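PDB 4L8N: PDZ domain protein from Parabacteroides distasonis, which is of unknown function but carries PDZ domains, probably for recognising peptides, together with a DUF4136 domain, and can bind magnesium. Local coordinates for residues F14-S19 / E66-L71; N26-I31 / V50-N55. All blocks are in the same frame, centred on the assembly; numbering follows the deposited sequence.

Overall arrangement
Both interactions lie in the PDZ domain near the N-terminus, their centres about 8 Å apart, and both are largely buried. Interaction 1 packs helix 67-71 over strand 8-18 without a hydrogen bond, through aromatic rings and branched aliphatic side chains. Interaction 2 joins strands 29-34 and 50-54 by backbone bonding as well as apolar packing, and ends in a salt bridge where its residues become partly exposed. Strands 8-18 and 29-34 are sheet neighbours, D17 O probably accepting a hydrogen bond from V30 N, so the two contacts share a framework. F14 also touches I51, so the apolar side chains of the two contacts meet. Along the chain, interaction 2 is nested within the loop closed by interaction 1.

Interaction 1 (F14-S19 / E66-L71); sequences FTYDIS and EIPQLL
Y16 and L71 reach toward each other tip to tip between a strand and a short helix of the PDZ fold. Strand 14-18 and helix 67-71 run at 145° to one another, with axes 12.0 Å apart, a separation that large side chains must bridge. By comparison with other PDZ domains, this is probably the strand-helix groove that receives peptide termini, although no peptide is bound here.

The tyrosine suits its place by length. Its CG sits between the backbone N and the carbonyl carbon (chi1 73°), and the ring projects from the strand to the helix. Y16 CE1 lies 4.0 Å from L71 CD1, which approaches the ring obliquely. The phenol oxygen comes up against the first turn of the helix, where Y16 OH is 3.7 Å from I67 CG2 and the two side chains cross obliquely. P68 borders the same oxygen, its CB lying 3.8 Å from Y16 OH. Proline fits this early position because residues of a first helical turn need no amide hydrogen for the i to i-4 pattern, which begins here with L70 N bonding to E66 O.

L71 uses its fork to serve two aromatics. While CD1 meets the tyrosine, CD2 turns to F14 and comes up at the edge of that ring, near its plane. L71 also packs on I54, so the helix touches strand 50-54 as well; F14 packs on I51 of that strand, and Y16 on P29 of the adjoining one. The phenylalanine contact is the looser one, with F14 CZ 4.5 Å from L71 CD2.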
ATOM      1  N   PHE A  14      -2.810   7.446  33.328  1.00 60.30           N
ATOM      2  CA  PHE A  14      -2.948   7.474  31.867  1.00 58.65           C
ATOM      3  C   PHE A  14      -1.674   7.895  31.166  1.00 64.58           C
ATOM      4  O   PHE A  14      -0.881   8.639  31.736  1.00 66.39           O
ATOM      5  CB  PHE A  14      -4.101   8.411  31.421  1.00 59.72           C
ATOM      6  CG  PHE A  14      -3.989   9.850  31.877  1.00 61.97           C
ATOM      7  CD1 PHE A  14      -3.208  10.765  31.171  1.00 65.66           C
ATOM      8  CD2 PHE A  14      -4.714  10.306  32.970  1.00 63.22           C
ATOM      9  CE1 PHE A  14      -3.097  12.092  31.598  1.00 67.79           C
ATOM     10  CE2 PHE A  14      -4.619  11.635  33.385  1.00 67.62           C
ATOM     11  CZ  PHE A  14      -3.802  12.519  32.705  1.00 66.96           C
ATOM     12  N   THR A  15      -1.523   7.476  29.901  1.00 61.56           N
ATOM     13  CA  THR A  15      -0.442   7.885  28.993  1.00 62.15           C
ATOM     14  C   THR A  15      -1.061   8.862  27.988  1.00 67.66           C
ATOM     15  O   THR A  15      -2.243   8.736  27.665  1.00 67.43           O
ATOM     16  CB  THR A  15       0.245   6.680  28.312  1.00 68.45           C
ATOM     17  OG1 THR A  15      -0.668   5.994  27.459  1.00 63.33           O
ATOM     18  CG2 THR A  15       0.848   5.702  29.307  1.00 69.42           C
ATOM     19  N   TYR A  16      -0.292   9.844  27.518  1.00 65.00           N
ATOM     20  CA  TYR A  16      -0.807  10.837  26.577  1.00 63.74           C
ATOM     21  C   TYR A  16       0.249  11.304  25.569  1.00 67.00           C
ATOM     22  O   TYR A  16       1.446  11.054  25.738  1.00 67.95           O
ATOM     23  CB  TYR A  16      -1.352  12.059  27.346  1.00 65.80           C
ATOM     24  CG  TYR A  16      -0.279  12.946  27.953  1.00 70.00           C
ATOM     25  CD1 TYR A  16       0.215  12.703  29.235  1.00 72.70           C
ATOM     26  CD2 TYR A  16       0.215  14.052  27.262  1.00 71.49           C
ATOM     27  CE1 TYR A  16       1.196  13.517  29.800  1.00 74.25           C
ATOM     28  CE2 TYR A  16       1.217  14.855  27.806  1.00 74.39           C
ATOM     29  CZ  TYR A  16       1.692  14.594  29.084  1.00 85.31           C
ATOM     30  OH  TYR A  16       2.649  15.408  29.649  1.00 91.18           O
ATOM     31  N   ASP A  17      -0.216  12.048  24.557  1.00 61.80           N
ATOM     32  CA  ASP A  17       0.566  12.733  23.538  1.00 61.55           C
ATOM     33  C   ASP A  17       0.216  14.191  23.523  1.00 67.58           C
ATOM     34  O   ASP A  17      -0.901  14.544  23.891  1.00 66.90           O
ATOM     35  CB  ASP A  17       0.195  12.179  22.155  1.00 62.09           C
ATOM     36  CG  ASP A  17       0.893  10.931  21.672  1.00 72.08           C
ATOM     37  OD1 ASP A  17       1.956  10.579  22.246  1.00 75.65           O
ATOM     38  OD2 ASP A  17       0.424  10.347  20.677  1.00 71.70           O
ATOM     39  N   ILE A  18       1.100  15.043  23.009  1.00 67.10           N
ATOM     40  CA  ILE A  18       0.705  16.411  22.692  1.00 68.50           C
ATOM     41  C   ILE A  18       0.345  16.262  21.204  1.00 73.97           C
ATOM     42  O   ILE A  18       1.238  16.044  20.376  1.00 75.13           O
ATOM     43  CB  ILE A  18       1.729  17.526  23.056  1.00 73.17           C
ATOM     44  CG1 ILE A  18       1.713  17.789  24.573  1.00 74.56           C
ATOM     45  CG2 ILE A  18       1.424  18.837  22.314  1.00 73.95           C
ATOM     46  CD1 ILE A  18       2.780  17.126  25.315  1.00 85.52           C
ATOM     47  N   SER A  19      -0.973  16.186  20.912  1.00 69.24           N
ATOM     48  CA  SER A  19      -1.548  15.942  19.584  1.00 67.48           C
ATOM     49  C   SER A  19      -1.024  16.870  18.507  1.00 71.54           C
ATOM     50  O   SER A  19      -0.971  18.089  18.677  1.00 71.32           O
ATOM     51  CB  SER A  19      -3.066  16.031  19.618  1.00 69.22           C
ATOM     52  OG  SER A  19      -3.636  15.962  18.322  1.00 75.43           O
ATOM     53  N   GLU A  66       5.859  22.673  30.104  1.00108.68           N
ATOM     54  CA  GLU A  66       5.409  22.723  31.497  1.00109.07           C
ATOM     55  C   GLU A  66       4.052  22.005  31.751  1.00108.53           C
ATOM     56  O   GLU A  66       3.541  22.080  32.877  1.00109.20           O
ATOM     57  CB  GLU A  66       5.389  24.162  32.052  1.00113.58           C
ATOM     58  CG  GLU A  66       4.763  25.228  31.168  1.00127.49           C
ATOM     59  CD  GLU A  66       4.973  26.657  31.644  1.00159.18           C
ATOM     60  OE1 GLU A  66       4.840  26.910  32.864  1.00152.49           O
ATOM     61  OE2 GLU A  66       5.245  27.531  30.788  1.00158.41           O
ATOM     62  N   ILE A  67       3.518  21.247  30.752  1.00 99.43           N
ATOM     63  CA  ILE A  67       2.284  20.468  30.917  1.00 95.56           C
ATOM     64  C   ILE A  67       2.549  19.270  31.865  1.00 98.17           C
ATOM     65  O   ILE A  67       1.733  19.096  32.767  1.00 97.57           O
ATOM     66  CB  ILE A  67       1.622  20.056  29.570  1.00 95.44           C
ATOM     67  CG1 ILE A  67       0.604  21.131  29.153  1.00 95.45           C
ATOM     68  CG2 ILE A  67       0.956  18.647  29.623  1.00 92.83           C
ATOM     69  CD1 ILE A  67       0.234  21.129  27.719  1.00100.85           C
ATOM     70  N   PRO A  68       3.652  18.466  31.743  1.00 94.70           N
ATOM     71  CA  PRO A  68       3.848  17.340  32.682  1.00 94.16           C
ATOM     72  C   PRO A  68       3.933  17.747  34.158  1.00101.98           C
ATOM     73  O   PRO A  68       3.436  17.011  35.009  1.00101.51           O
ATOM     74  CB  PRO A  68       5.171  16.712  32.225  1.00 95.51           C
ATOM     75  CG  PRO A  68       5.829  17.743  31.393  1.00101.31           C
ATOM     76  CD  PRO A  68       4.722  18.481  30.724  1.00 96.35           C
ATOM     77  N   GLN A  69       4.545  18.914  34.459  1.00102.23           N
ATOM     78  CA  GLN A  69       4.690  19.442  35.826  1.00104.30           C
ATOM     79  C   GLN A  69       3.341  19.906  36.369  1.00104.35           C
ATOM     80  O   GLN A  69       3.063  19.697  37.550  1.00104.97           O
ATOM     81  CB  GLN A  69       5.710  20.606  35.886  1.00109.06           C
ATOM     82  CG  GLN A  69       7.180  20.188  35.731  1.00135.01           C
ATOM     83  CD  GLN A  69       7.568  19.841  34.305  1.00155.53           C
ATOM     84  OE1 GLN A  69       7.185  20.514  33.335  1.00147.07           O
ATOM     85  NE2 GLN A  69       8.335  18.767  34.147  1.00149.18           N
ATOM     86  N   LEU A  70       2.515  20.538  35.504  1.00 96.63           N
ATOM     87  CA  LEU A  70       1.189  21.048  35.834  1.00 95.65           C
ATOM     88  C   LEU A  70       0.205  19.912  36.079  1.00 97.92           C
ATOM     89  O   LEU A  70      -0.743  20.074  36.850  1.00 98.25           O
ATOM     90  CB  LEU A  70       0.688  21.953  34.705  1.00 95.25           C
ATOM     91  CG  LEU A  70       0.052  23.265  35.142  1.00101.62           C
ATOM     92  CD1 LEU A  70       1.088  24.228  35.692  1.00104.16           C
ATOM     93  CD2 LEU A  70      -0.684  23.911  33.993  1.00103.68           C
ATOM     94  N   LEU A  71       0.447  18.758  35.436  1.00 92.77           N
ATOM     95  CA  LEU A  71      -0.365  17.552  35.572  1.00 90.76           C
ATOM     96  C   LEU A  71       0.008  16.775  36.827  1.00 97.61           C
ATOM     97  O   LEU A  71      -0.835  16.043  37.349  1.00 96.94           O
ATOM     98  CB  LEU A  71      -0.241  16.650  34.335  1.00 87.72           C
ATOM     99  CG  LEU A  71      -1.193  16.969  33.197  1.00 89.83           C
ATOM    100  CD1 LEU A  71      -0.826  16.185  31.966  1.00 87.69           C
ATOM    101  CD2 LEU A  71      -2.652  16.726  33.597  1.00 89.32           C
TER

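Interaction 2 (N26-I31 / V50-N55); sequences NNKPVI and VIEEIN
On one side of the puckered P29 ring I51 CB stands 3.8 Å from P29 CG and I51 O lies near P29 CD, both off-centre, the two side chains crossing at about a right angle. The planar carboxylate of E52 is met by K28 NZ on the syn side of OE1, 20° out of its plane, while its OE2 bonds to S84 OG. These groups border a single antiparallel bridge between strands 29-31 and 50-54, the non-hydrogen-bonded pair V30 with V50, which brings together strands that are not neighbours in the sheet order, consistent with the partly open barrel of PDZ domains.

P29 O accepts a nearly straight hydrogen bond from I51 N (2.9 Å, 162° at the hydrogen), and V50 CA adds a CH...O contact to the same oxygen. Proline suits this place because its ring fills space against I51 while its carbonyl still accepts the bond. Beta-branched valines suit the extended strands, and V30 CG2 meets V50 CG2 at 3.8 Å across the bridge; I31 CD1 reaches I51 CD1 at 3.9 Å.

Extended beyond CG, K28 lays CD 3.9 Å from V50 CG1 before its ammonium reaches the glutamate. E52, whose CB points away from segment 26-31, bends at chi2 (-78°) to turn its carboxylate back; it belongs with E53 to a classic beta bulge opposite T82. An alanine in place of K28 would probably leave E52 OE1 without its positive mate and V50 CG1 less well covered. The salt bridge itself is lopsided, K28 NZ lying 2.9 Å from E52 OE1 but 3.6 Å from E52 OE2.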
ATOM      1  N   ASN A  26      -5.738  19.538  18.667  1.00 64.67           N
ATOM      2  CA  ASN A  26      -4.460  20.047  18.174  1.00 65.40           C
ATOM      3  C   ASN A  26      -3.695  20.844  19.252  1.00 72.27           C
ATOM      4  O   ASN A  26      -4.263  21.723  19.916  1.00 72.13           O
ATOM      5  CB  ASN A  26      -4.661  20.900  16.925  1.00 63.91           C
ATOM      6  CG  ASN A  26      -3.416  21.054  16.080  1.00 82.60           C
ATOM      7  OD1 ASN A  26      -2.443  20.303  16.210  1.00 70.31           O
ATOM      8  ND2 ASN A  26      -3.434  22.011  15.157  1.00 77.30           N
ATOM      9  N   ASN A  27      -2.406  20.475  19.440  1.00 70.05           N
ATOM     10  CA  ASN A  27      -1.434  21.055  20.382  1.00 71.77           C
ATOM     11  C   ASN A  27      -1.993  21.085  21.829  1.00 76.04           C
ATOM     12  O   ASN A  27      -1.727  22.007  22.619  1.00 78.00           O
ATOM     13  CB  ASN A  27      -0.935  22.443  19.897  1.00 74.21           C
ATOM     14  CG  ASN A  27      -0.225  22.373  18.556  1.00108.46           C
ATOM     15  OD1 ASN A  27       0.725  21.591  18.356  1.00103.57           O
ATOM     16  ND2 ASN A  27      -0.704  23.146  17.584  1.00102.87           N
ATOM     17  N   LYS A  28      -2.731  20.014  22.172  1.00 70.09           N
ATOM     18  CA  LYS A  28      -3.344  19.773  23.485  1.00 69.07           C
ATOM     19  C   LYS A  28      -3.031  18.349  23.903  1.00 70.75           C
ATOM     20  O   LYS A  28      -2.805  17.534  23.008  1.00 70.49           O
ATOM     21  CB  LYS A  28      -4.872  19.983  23.424  1.00 70.06           C
ATOM     22  CG  LYS A  28      -5.312  21.398  23.088  1.00 70.66           C
ATOM     23  CD  LYS A  28      -6.807  21.454  22.924  1.00 74.97           C
ATOM     24  CE  LYS A  28      -7.293  22.817  22.517  1.00 71.66           C
ATOM     25  NZ  LYS A  28      -8.706  22.764  22.063  1.00 81.73           N
ATOM     26  N   PRO A  29      -3.022  17.977  25.207  1.00 65.57           N
ATOM     27  CA  PRO A  29      -2.796  16.561  25.544  1.00 63.02           C
ATOM     28  C   PRO A  29      -4.001  15.690  25.155  1.00 64.32           C
ATOM     29  O   PRO A  29      -5.145  16.067  25.411  1.00 65.67           O
ATOM     30  CB  PRO A  29      -2.575  16.573  27.069  1.00 65.85           C
ATOM     31  CG  PRO A  29      -2.556  18.008  27.480  1.00 72.42           C
ATOM     32  CD  PRO A  29      -3.270  18.781  26.422  1.00 68.31           C
ATOM     33  N   VAL A  30      -3.743  14.551  24.491  1.00 57.18           N
ATOM     34  CA  VAL A  30      -4.741  13.564  24.065  1.00 54.42           C
ATOM     35  C   VAL A  30      -4.355  12.256  24.732  1.00 59.72           C
ATOM     36  O   VAL A  30      -3.234  11.780  24.534  1.00 59.65           O
ATOM     37  CB  VAL A  30      -4.889  13.412  22.506  1.00 54.81           C
ATOM     38  CG1 VAL A  30      -5.711  12.173  22.132  1.00 51.40           C
ATOM     39  CG2 VAL A  30      -5.497  14.664  21.878  1.00 55.00           C
ATOM     40  N   ILE A  31      -5.284  11.674  25.503  1.00 55.76           N
ATOM     41  CA  ILE A  31      -5.084  10.432  26.242  1.00 54.16           C
ATOM     42  C   ILE A  31      -5.014   9.249  25.286  1.00 59.43           C
ATOM     43  O   ILE A  31      -5.949   9.035  24.525  1.00 57.91           O
ATOM     44  CB  ILE A  31      -6.216  10.240  27.289  1.00 55.81           C
ATOM     45  CG1 ILE A  31      -6.559  11.525  28.068  1.00 56.62           C
ATOM     46  CG2 ILE A  31      -6.016   9.009  28.150  1.00 54.04           C
ATOM     47  CD1 ILE A  31      -5.670  11.986  29.053  1.00 63.11           C
ATOM     48  N   VAL A  50      -9.499  14.674  25.352  1.00 57.40           N
ATOM     49  CA  VAL A  50      -8.669  15.860  25.150  1.00 57.96           C
ATOM     50  C   VAL A  50      -8.644  16.683  26.435  1.00 62.64           C
ATOM     51  O   VAL A  50      -9.696  17.114  26.915  1.00 61.82           O
ATOM     52  CB  VAL A  50      -9.141  16.701  23.946  1.00 62.11           C
ATOM     53  CG1 VAL A  50      -8.359  18.008  23.843  1.00 63.54           C
ATOM     54  CG2 VAL A  50      -9.015  15.910  22.652  1.00 60.72           C
ATOM     55  N   ILE A  51      -7.443  16.896  26.993  1.00 60.97           N
ATOM     56  CA  ILE A  51      -7.285  17.747  28.174  1.00 63.16           C
ATOM     57  C   ILE A  51      -7.324  19.211  27.688  1.00 69.44           C
ATOM     58  O   ILE A  51      -6.408  19.668  26.991  1.00 69.55           O
ATOM     59  CB  ILE A  51      -6.020  17.434  29.006  1.00 66.26           C
ATOM     60  CG1 ILE A  51      -6.001  15.958  29.481  1.00 63.76           C
ATOM     61  CG2 ILE A  51      -5.884  18.442  30.176  1.00 68.80           C
ATOM     62  CD1 ILE A  51      -4.759  15.555  30.203  1.00 63.69           C
ATOM     63  N   GLU A  52      -8.424  19.903  27.989  1.00 66.53           N
ATOM     64  CA  GLU A  52      -8.624  21.288  27.573  1.00 68.18           C
ATOM     65  C   GLU A  52      -8.002  22.251  28.580  1.00 76.15           C
ATOM     66  O   GLU A  52      -7.359  23.224  28.180  1.00 77.89           O
ATOM     67  CB  GLU A  52     -10.119  21.597  27.383  1.00 69.52           C
ATOM     68  CG  GLU A  52     -10.773  20.832  26.241  1.00 71.75           C
ATOM     69  CD  GLU A  52     -10.512  21.328  24.834  1.00 87.39           C
ATOM     70  OE1 GLU A  52      -9.934  22.428  24.676  1.00 88.87           O
ATOM     71  OE2 GLU A  52     -10.917  20.622  23.883  1.00 78.71           O
ATOM     72  N   GLU A  53      -8.236  22.005  29.881  1.00 73.95           N
ATOM     73  CA  GLU A  53      -7.720  22.825  30.976  1.00 75.77           C
ATOM     74  C   GLU A  53      -7.214  21.940  32.094  1.00 79.57           C
ATOM     75  O   GLU A  53      -7.722  20.834  32.298  1.00 77.24           O
ATOM     76  CB  GLU A  53      -8.777  23.809  31.543  1.00 78.96           C
ATOM     77  CG  GLU A  53      -9.633  24.579  30.540  1.00 87.80           C
ATOM     78  CD  GLU A  53     -10.744  25.443  31.121  1.00112.05           C
ATOM     79  OE1 GLU A  53     -10.988  25.379  32.351  1.00104.70           O
ATOM     80  OE2 GLU A  53     -11.377  26.188  30.335  1.00 99.35           O
ATOM     81  N   ILE A  54      -6.205  22.433  32.816  1.00 78.36           N
ATOM     82  CA  ILE A  54      -5.638  21.782  33.998  1.00 78.13           C
ATOM     83  C   ILE A  54      -5.852  22.756  35.161  1.00 87.95           C
ATOM     84  O   ILE A  54      -5.450  23.916  35.077  1.00 89.00           O
ATOM     85  CB  ILE A  54      -4.145  21.376  33.815  1.00 79.13           C
ATOM     86  CG1 ILE A  54      -3.943  20.516  32.541  1.00 76.29           C
ATOM     87  CG2 ILE A  54      -3.601  20.687  35.082  1.00 77.95           C
ATOM     88  CD1 ILE A  54      -2.478  20.365  32.034  1.00 81.68           C
ATOM     89  N   ASN A  55      -6.537  22.298  36.214  1.00 87.91           N
ATOM     90  CA  ASN A  55      -6.843  23.059  37.437  1.00 91.54           C
ATOM     91  C   ASN A  55      -7.404  24.475  37.140  1.00 98.91           C
ATOM     92  O   ASN A  55      -7.156  25.417  37.899  1.00101.19           O
ATOM     93  CB  ASN A  55      -5.604  23.145  38.356  1.00 91.62           C
ATOM     94  CG  ASN A  55      -5.181  21.835  38.970  1.00 98.97           C
ATOM     95  OD1 ASN A  55      -6.000  21.057  39.473  1.00 89.35           O
ATOM     96  ND2 ASN A  55      -3.878  21.597  38.992  1.00 89.41           N
TER